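Thiamine-monophosphate kinase (Stenotrophomonas maltophilia, PDB 6XEP) probably catalyses the ATP-dependent phosphorylation of thiamine monophosphate to thiamine diphosphate, the active form of vitamin B1. Local coordinates at residues L95-P100 against E104-A109; A230-I235 against V241-D246; D264-A269 against V313-E318. All coordinates share one frame; numbering follows the deposited sequence. Where two conformers were deposited one is given.

Interaction 1. Residues L95-P100 against E104-A109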
# COMPACT_ATOMS: atom_id res chain seq x y z
N LEU A 95 0.99 -2.86 5.55
CA LEU A 95 -0.25 -3.63 5.57
C LEU A 95 -1.38 -2.67 5.90
O LEU A 95 -1.35 -2.04 6.95
CB LEU A 95 -0.17 -4.74 6.61
CG LEU A 95 -1.43 -5.51 6.94
CD1 LEU A 95 -1.87 -6.35 5.75
CD2 LEU A 95 -1.12 -6.37 8.14
N ALA A 96 -2.37 -2.60 5.02
CA ALA A 96 -3.54 -1.75 5.22
C ALA A 96 -4.74 -2.67 5.32
O ALA A 96 -5.15 -3.28 4.32
CB ALA A 96 -3.69 -0.74 4.08
N LEU A 97 -5.28 -2.81 6.53
CA LEU A 97 -6.37 -3.73 6.83
C LEU A 97 -7.68 -2.96 6.96
O LEU A 97 -7.77 -2.01 7.74
CB LEU A 97 -6.12 -4.48 8.14
CG LEU A 97 -5.04 -5.53 8.32
CD1 LEU A 97 -5.43 -6.38 9.51
CD2 LEU A 97 -4.98 -6.37 7.10
N SER A 98 -8.68 -3.37 6.19
CA SER A 98 -10.05 -2.90 6.37
C SER A 98 -10.82 -4.04 7.01
O SER A 98 -10.88 -5.14 6.45
CB SER A 98 -10.68 -2.52 5.03
OG SER A 98 -9.99 -1.42 4.44
N LEU A 99 -11.38 -3.79 8.20
CA LEU A 99 -12.16 -4.79 8.89
C LEU A 99 -13.55 -4.26 9.21
O LEU A 99 -13.69 -3.11 9.64
CB LEU A 99 -11.50 -5.20 10.21
CG LEU A 99 -10.00 -5.44 10.14
CD1 LEU A 99 -9.47 -5.60 11.55
CD2 LEU A 99 -9.72 -6.67 9.30
N PRO A 100 -14.59 -5.09 9.06
CA PRO A 100 -15.94 -4.62 9.38
C PRO A 100 -16.13 -4.32 10.85
O PRO A 100 -16.76 -3.32 11.21
CB PRO A 100 -16.83 -5.79 8.92
CG PRO A 100 -15.95 -6.69 8.13
CD PRO A 100 -14.57 -6.50 8.64
N GLU A 104 -10.05 -8.78 18.03
CA GLU A 104 -8.69 -8.98 18.51
C GLU A 104 -8.16 -10.35 18.10
O GLU A 104 -7.03 -10.47 17.61
CB GLU A 104 -8.63 -8.84 20.03
CG GLU A 104 -8.74 -7.42 20.55
CD GLU A 104 -8.57 -7.34 22.07
OE1 GLU A 104 -8.82 -8.36 22.76
OE2 GLU A 104 -8.18 -6.26 22.57
N ASP A 105 -8.98 -11.39 18.27
CA ASP A 105 -8.49 -12.73 17.98
C ASP A 105 -8.26 -12.94 16.50
O ASP A 105 -7.33 -13.67 16.12
CB ASP A 105 -9.47 -13.76 18.52
CG ASP A 105 -9.32 -13.96 20.01
OD1 ASP A 105 -8.63 -13.13 20.65
OD2 ASP A 105 -9.86 -14.95 20.53
N TRP A 106 -9.07 -12.33 15.64
CA TRP A 106 -8.83 -12.50 14.21
C TRP A 106 -7.52 -11.85 13.79
O TRP A 106 -6.74 -12.45 13.04
CB TRP A 106 -10.00 -11.91 13.41
CG TRP A 106 -9.94 -12.23 11.95
CD1 TRP A 106 -10.61 -13.24 11.31
CD2 TRP A 106 -9.23 -11.51 10.94
NE1 TRP A 106 -10.33 -13.20 9.97
CE2 TRP A 106 -9.48 -12.15 9.72
CE3 TRP A 106 -8.39 -10.39 10.96
CZ2 TRP A 106 -8.93 -11.71 8.52
CZ3 TRP A 106 -7.84 -9.95 9.76
CH2 TRP A 106 -8.10 -10.62 8.57
N ILE A 107 -7.24 -10.65 14.27
CA ILE A 107 -6.02 -9.97 13.86
C ILE A 107 -4.79 -10.72 14.36
O ILE A 107 -3.78 -10.80 13.66
CB ILE A 107 -6.02 -8.51 14.35
CG1 ILE A 107 -7.06 -7.70 13.58
CG2 ILE A 107 -4.68 -7.86 14.12
CD1 ILE A 107 -7.22 -6.29 14.15
N GLU A 108 -4.86 -11.27 15.57
CA GLU A 108 -3.73 -12.05 16.09
C GLU A 108 -3.46 -13.27 15.21
O GLU A 108 -2.31 -13.60 14.92
CB GLU A 108 -4.02 -12.46 17.53
CG GLU A 108 -2.90 -13.23 18.21
CD GLU A 108 -3.01 -13.22 19.74
OE1 GLU A 108 -4.10 -13.54 20.28
OE2 GLU A 108 -2.01 -12.88 20.40
N ALA A 109 -4.52 -13.95 14.78
CA ALA A 109 -4.38 -15.12 13.92
C ALA A 109 -3.91 -14.73 12.53
O ALA A 109 -3.11 -15.44 11.92
CB ALA A 109 -5.71 -15.86 13.83
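The strand bearing Leu97 and Leu99 and the helical turn bearing Trp106 and Ile107 run roughly antiparallel, at 148°, with their axes 11.7 Å apart at the closest approach. Long apolar side chains span this separation, and no hydrogen bond crosses it. Leu99 is the hub, since each branch of its fork meets a different residue of the helix. Its CD2 lies 3.8 Å from CZ3 of Trp106, approaching the six-membered part of the indole obliquely. Its CD1 meets the far end of Ile107, at 3.5 Å from CD1, with CG1 of the same isoleucine a little farther off. The helix follows the strand after a connection of four residues, 100-103, and forms the middle of a beta-alpha-beta unit, in which strands 89-99 and 124-132 lie parallel and adjacent in a mixed sheet. Trp106 turns its indole to the sheet because CG stands anti to the backbone N (chi1 -171°), which also lets CZ3 come within 4.3 Å of Leu97 CD1 at the ring edge. Around the indole, Phe110 of the same helix, Leu137 of strand 136-145 and Ile71 of helix 68-85 add to the packing. The other side of the strand faces the second subunit, where Ser98 OG bonds to Asn57 ND2 of that subunit. Leu97 lies about 7 Å, side chain to side chain, from Asp129, a predicted magnesium ligand.

Interaction 2. Residues A230-I235 against V241-D246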
# COMPACT_ATOMS: atom_id res chain seq x y z
N ALA A 230 -1.61 -17.37 -19.68
CA ALA A 230 -1.71 -15.92 -19.60
C ALA A 230 -0.36 -15.31 -19.26
O ALA A 230 0.08 -14.35 -19.91
CB ALA A 230 -2.75 -15.53 -18.54
N ASP A 231 0.34 -15.88 -18.28
CA ASP A 231 1.58 -15.28 -17.80
C ASP A 231 2.75 -15.55 -18.75
O ASP A 231 3.54 -14.64 -19.04
CB ASP A 231 1.87 -15.77 -16.38
CG ASP A 231 0.93 -15.12 -15.36
OD1 ASP A 231 0.89 -13.87 -15.32
OD2 ASP A 231 0.20 -15.84 -14.66
N LEU A 232 2.86 -16.77 -19.28
CA LEU A 232 3.84 -16.98 -20.34
C LEU A 232 3.53 -16.09 -21.54
O LEU A 232 4.45 -15.63 -22.23
CB LEU A 232 3.85 -18.45 -20.76
CG LEU A 232 4.83 -18.89 -21.81
CD1 LEU A 232 6.23 -18.44 -21.42
CD2 LEU A 232 4.74 -20.41 -21.90
N GLY A 233 2.25 -15.83 -21.78
CA GLY A 233 1.84 -14.87 -22.79
C GLY A 233 2.49 -13.52 -22.66
O GLY A 233 2.81 -12.87 -23.66
N HIS A 234 2.68 -13.05 -21.42
CA HIS A 234 3.40 -11.79 -21.23
C HIS A 234 4.86 -11.91 -21.68
O HIS A 234 5.39 -10.98 -22.29
CB HIS A 234 3.36 -11.36 -19.76
CG HIS A 234 1.98 -11.15 -19.22
ND1 HIS A 234 0.98 -10.57 -19.97
CD2 HIS A 234 1.44 -11.44 -18.02
CE1 HIS A 234 -0.13 -10.52 -19.24
NE2 HIS A 234 0.13 -11.04 -18.05
N ILE A 235 5.52 -13.04 -21.40
CA ILE A 235 6.89 -13.19 -21.89
C ILE A 235 6.92 -13.18 -23.42
O ILE A 235 7.75 -12.51 -24.04
CB ILE A 235 7.54 -14.48 -21.34
CG1 ILE A 235 7.76 -14.36 -19.83
CG2 ILE A 235 8.89 -14.71 -22.01
CD1 ILE A 235 8.52 -15.54 -19.24
N VAL A 241 8.35 -12.96 -29.38
CA VAL A 241 8.70 -14.33 -29.76
C VAL A 241 7.47 -15.21 -29.62
O VAL A 241 6.47 -14.84 -29.01
CB VAL A 241 9.85 -14.91 -28.92
CG1 VAL A 241 11.12 -14.09 -29.10
CG2 VAL A 241 9.40 -14.99 -27.43
N ALA A 242 7.57 -16.41 -30.17
CA ALA A 242 6.60 -17.45 -29.86
C ALA A 242 7.08 -18.28 -28.68
O ALA A 242 8.28 -18.53 -28.51
CB ALA A 242 6.34 -18.38 -31.04
N ALA A 243 6.13 -18.70 -27.86
CA ALA A 243 6.37 -19.68 -26.80
C ALA A 243 5.60 -20.95 -27.12
O ALA A 243 4.40 -20.91 -27.41
CB ALA A 243 5.95 -19.12 -25.44
N HIS A 244 6.29 -22.08 -27.10
CA HIS A 244 5.66 -23.36 -27.39
C HIS A 244 5.68 -24.18 -26.11
O HIS A 244 6.73 -24.32 -25.49
CB HIS A 244 6.38 -24.07 -28.54
CG HIS A 244 6.08 -23.48 -29.89
ND1 HIS A 244 5.08 -23.96 -30.70
CD2 HIS A 244 6.62 -22.42 -30.54
CE1 HIS A 244 5.04 -23.25 -31.82
NE2 HIS A 244 5.96 -22.30 -31.73
N VAL A 245 4.51 -24.68 -25.70
CA VAL A 245 4.36 -25.48 -24.48
C VAL A 245 3.97 -26.89 -24.87
O VAL A 245 3.00 -27.10 -25.61
CB VAL A 245 3.30 -24.89 -23.54
CG1 VAL A 245 3.05 -25.85 -22.37
CG2 VAL A 245 3.73 -23.54 -23.02
N ASP A 246 4.70 -27.87 -24.34
CA ASP A 246 4.29 -29.26 -24.48
C ASP A 246 3.43 -29.62 -23.27
O ASP A 246 3.95 -29.75 -22.15
CB ASP A 246 5.48 -30.20 -24.57
CG ASP A 246 5.02 -31.63 -24.67
OD1 ASP A 246 4.28 -31.94 -25.63
OD2 ASP A 246 5.35 -32.42 -23.77
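Leu232 reaches from its helix onto the strand and meets Ala243 and Val245, two residues that point to the same side of the sheet. With CG anti to the backbone N (chi1 -178°), the leucine places its branch point 3.8 Å from Ala243 CB. Both of its methyls are also close to that carbon, CD1 at 4.1 Å and CD2 at 4.0 Å from Ala243 CB, so the alanine methyl sits against the root of the fork. The tightest spot lies one branch further on, where Leu232 CD2 and Val245 CG2 come within 3.5 Å, closer than usual for two methyls, the two side chains passing one another head to tail. Toward the start of the strand the fit relaxes: Val241 and Ile235 are buried, yet neither makes a close contact across to the other segment. On the outer side of the helix, His234 is partly exposed and packs on Arg153, a predicted ATP-binding residue. Asp231 faces elsewhere too, its OD2 accepting hydrogen bonds from the backbone N atoms of Ser225 and Asp226, both predicted to bind ATP or magnesium. In the PurM-like C-terminal domain, the contact thus seats helix 228-239 on the inner strand 242-245. Because only carbons meet here, this contact rests on shape and burial, while the strand's backbone polar groups serve its neighbours in the sheet.

Interaction 3. Residues D264-A269 against V313-E318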
# COMPACT_ATOMS: atom_id res chain seq x y z
N ASP A 264 -9.87 -31.95 -16.73
CA ASP A 264 -9.91 -30.90 -15.72
C ASP A 264 -8.52 -30.61 -15.17
O ASP A 264 -8.16 -29.45 -14.98
CB ASP A 264 -10.85 -31.28 -14.58
CG ASP A 264 -12.32 -31.33 -14.99
OD1 ASP A 264 -12.65 -30.89 -16.11
OD2 ASP A 264 -13.14 -31.81 -14.19
N ALA A 265 -7.73 -31.65 -14.89
CA ALA A 265 -6.38 -31.42 -14.38
C ALA A 265 -5.55 -30.66 -15.40
O ALA A 265 -4.79 -29.75 -15.05
CB ALA A 265 -5.71 -32.74 -14.01
N ARG A 266 -5.66 -31.04 -16.67
CA ARG A 266 -4.92 -30.33 -17.71
C ARG A 266 -5.34 -28.87 -17.78
O ARG A 266 -4.50 -27.98 -17.92
CB ARG A 266 -5.15 -31.02 -19.05
CG ARG A 266 -4.41 -30.40 -20.22
CD ARG A 266 -4.83 -31.15 -21.49
NE ARG A 266 -4.01 -30.82 -22.66
CZ ARG A 266 -4.37 -29.94 -23.59
NH1 ARG A 266 -5.54 -29.31 -23.50
NH2 ARG A 266 -3.57 -29.71 -24.62
N ASP A 267 -6.65 -28.60 -17.70
CA ASP A 267 -7.11 -27.22 -17.77
C ASP A 267 -6.61 -26.42 -16.58
O ASP A 267 -6.22 -25.25 -16.73
CB ASP A 267 -8.62 -27.18 -17.85
CG ASP A 267 -9.14 -25.78 -18.00
OD1 ASP A 267 -8.74 -25.11 -18.97
OD2 ASP A 267 -9.93 -25.34 -17.14
N CYS A 268 -6.64 -27.01 -15.38
CA CYS A 268 -6.09 -26.33 -14.21
C CYS A 268 -4.62 -26.01 -14.39
O CYS A 268 -4.17 -24.92 -14.02
CB CYS A 268 -6.28 -27.20 -12.97
SG CYS A 268 -7.99 -27.34 -12.38
N ALA A 269 -3.85 -26.95 -14.94
CA ALA A 269 -2.42 -26.73 -15.08
C ALA A 269 -2.12 -25.64 -16.11
O ALA A 269 -1.17 -24.86 -15.93
CB ALA A 269 -1.73 -28.03 -15.48
N VAL A 313 1.64 -17.65 -27.43
CA VAL A 313 1.81 -18.91 -26.71
C VAL A 313 1.08 -20.01 -27.46
O VAL A 313 -0.05 -19.83 -27.91
CB VAL A 313 1.28 -18.80 -25.28
CG1 VAL A 313 1.66 -20.07 -24.51
CG2 VAL A 313 1.87 -17.63 -24.64
N HIS A 314 1.75 -21.14 -27.61
CA HIS A 314 1.19 -22.29 -28.30
C HIS A 314 1.12 -23.43 -27.29
O HIS A 314 1.96 -23.53 -26.40
CB HIS A 314 2.05 -22.75 -29.47
CG HIS A 314 2.23 -21.72 -30.55
ND1 HIS A 314 2.86 -20.51 -30.33
CD2 HIS A 314 1.96 -21.77 -31.87
CE1 HIS A 314 2.92 -19.84 -31.47
NE2 HIS A 314 2.38 -20.59 -32.42
N VAL A 315 0.10 -24.26 -27.44
CA VAL A 315 0.01 -25.52 -26.73
C VAL A 315 -0.03 -26.61 -27.78
O VAL A 315 -0.92 -26.62 -28.64
CB VAL A 315 -1.23 -25.62 -25.82
CG1 VAL A 315 -1.24 -26.96 -25.12
CG2 VAL A 315 -1.28 -24.49 -24.80
N ASP A 316 0.94 -27.53 -27.71
CA ASP A 316 1.01 -28.62 -28.67
C ASP A 316 0.91 -28.09 -30.10
O ASP A 316 0.23 -28.66 -30.96
CB ASP A 316 -0.07 -29.66 -28.37
CG ASP A 316 0.06 -30.24 -26.96
OD1 ASP A 316 1.10 -30.01 -26.29
OD2 ASP A 316 -0.90 -30.91 -26.51
N GLY A 317 1.57 -26.96 -30.35
CA GLY A 317 1.68 -26.40 -31.69
C GLY A 317 0.61 -25.38 -32.08
O GLY A 317 0.75 -24.73 -33.13
N GLU A 318 -0.44 -25.21 -31.28
CA GLU A 318 -1.57 -24.36 -31.67
C GLU A 318 -1.62 -23.12 -30.79
O GLU A 318 -1.57 -23.23 -29.57
CB GLU A 318 -2.88 -25.14 -31.55
CG GLU A 318 -4.09 -24.33 -31.99
CD GLU A 318 -3.94 -23.80 -33.40
OE1 GLU A 318 -4.08 -24.60 -34.34
OE2 GLU A 318 -3.68 -22.59 -33.56
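Arg266 stands with CG anti to its backbone N (chi1 -179°) and keeps its chain extended as far as NE, a conformation that carries the guanidinium well clear of the helix and out to Val315 and Asp316. Length is needed, because the nearest CA atoms of the two segments, those of Arg266 and Val315, are 11.3 Å apart. Asp316 in turn has CG anti to its own carbonyl carbon, and its carboxylate comes to the arginine from the opposite direction. The two groups meet through NH2 of Arg266 and OD2 of Asp316, 3.5 Å apart, in a salt bridge whose hydrogen bond is weak. OD2 lies in the guanidinium plane at its edge, but the N-H...O angle is just 140° and the carboxylate plane is turned 52° from that of the arginine, so the pair is neither straight nor flat. The same NH2 also lies 3.6 Å from Val315 CG1, reached obliquely, a van der Waals contact of the cationic group with a methyl. The other carboxylate oxygen, OD1, accepts a hydrogen bond from the backbone N of Ala247; this is the stronger hold on Asp316 and probably steadies the carboxylate for the arginine. A salt bridge from Asp267 to Arg176 ties helix 262-271 to helix 170-179. Asp316 belongs to a tight reversal of the chain, closed by Val315 N to Glu318 O at 2.9 Å and Glu318 N to Val315 O at 3.0 Å. Both central residues, Asp316 and Gly317, have positive phi. These features define a type I' beta turn of the two-residue hairpin kind, here at the end of strand 312-315, at the edge of the six-stranded sheet in this chain, linked across the surface to helix 262-271.

Overall arrangement
Followed from the N terminus, the three contacts come in series, and none nests within or crosses another. Interaction 1 closes the short loop 100-103 between strand 89-99 and helix 104-120 in the N-terminal, PurM-like half. Interaction 2 closes the end of helix 228-239 and its turn into strand 242-245, on the opposite side of the chain's centre, with about 39 Å between the two centres. Interaction 3 spans 43 residues, which contribute strands 277-282 and 301-308 to the same sheet, with helix 287-297 between them, before strand 312-315. Strands 242-245 and 312-315 are parallel neighbours, joined by backbone pairs at His314, so interactions 2 and 3 touch, with centres 11 Å apart, and connect helices 228-239 and 262-271 to adjacent strands.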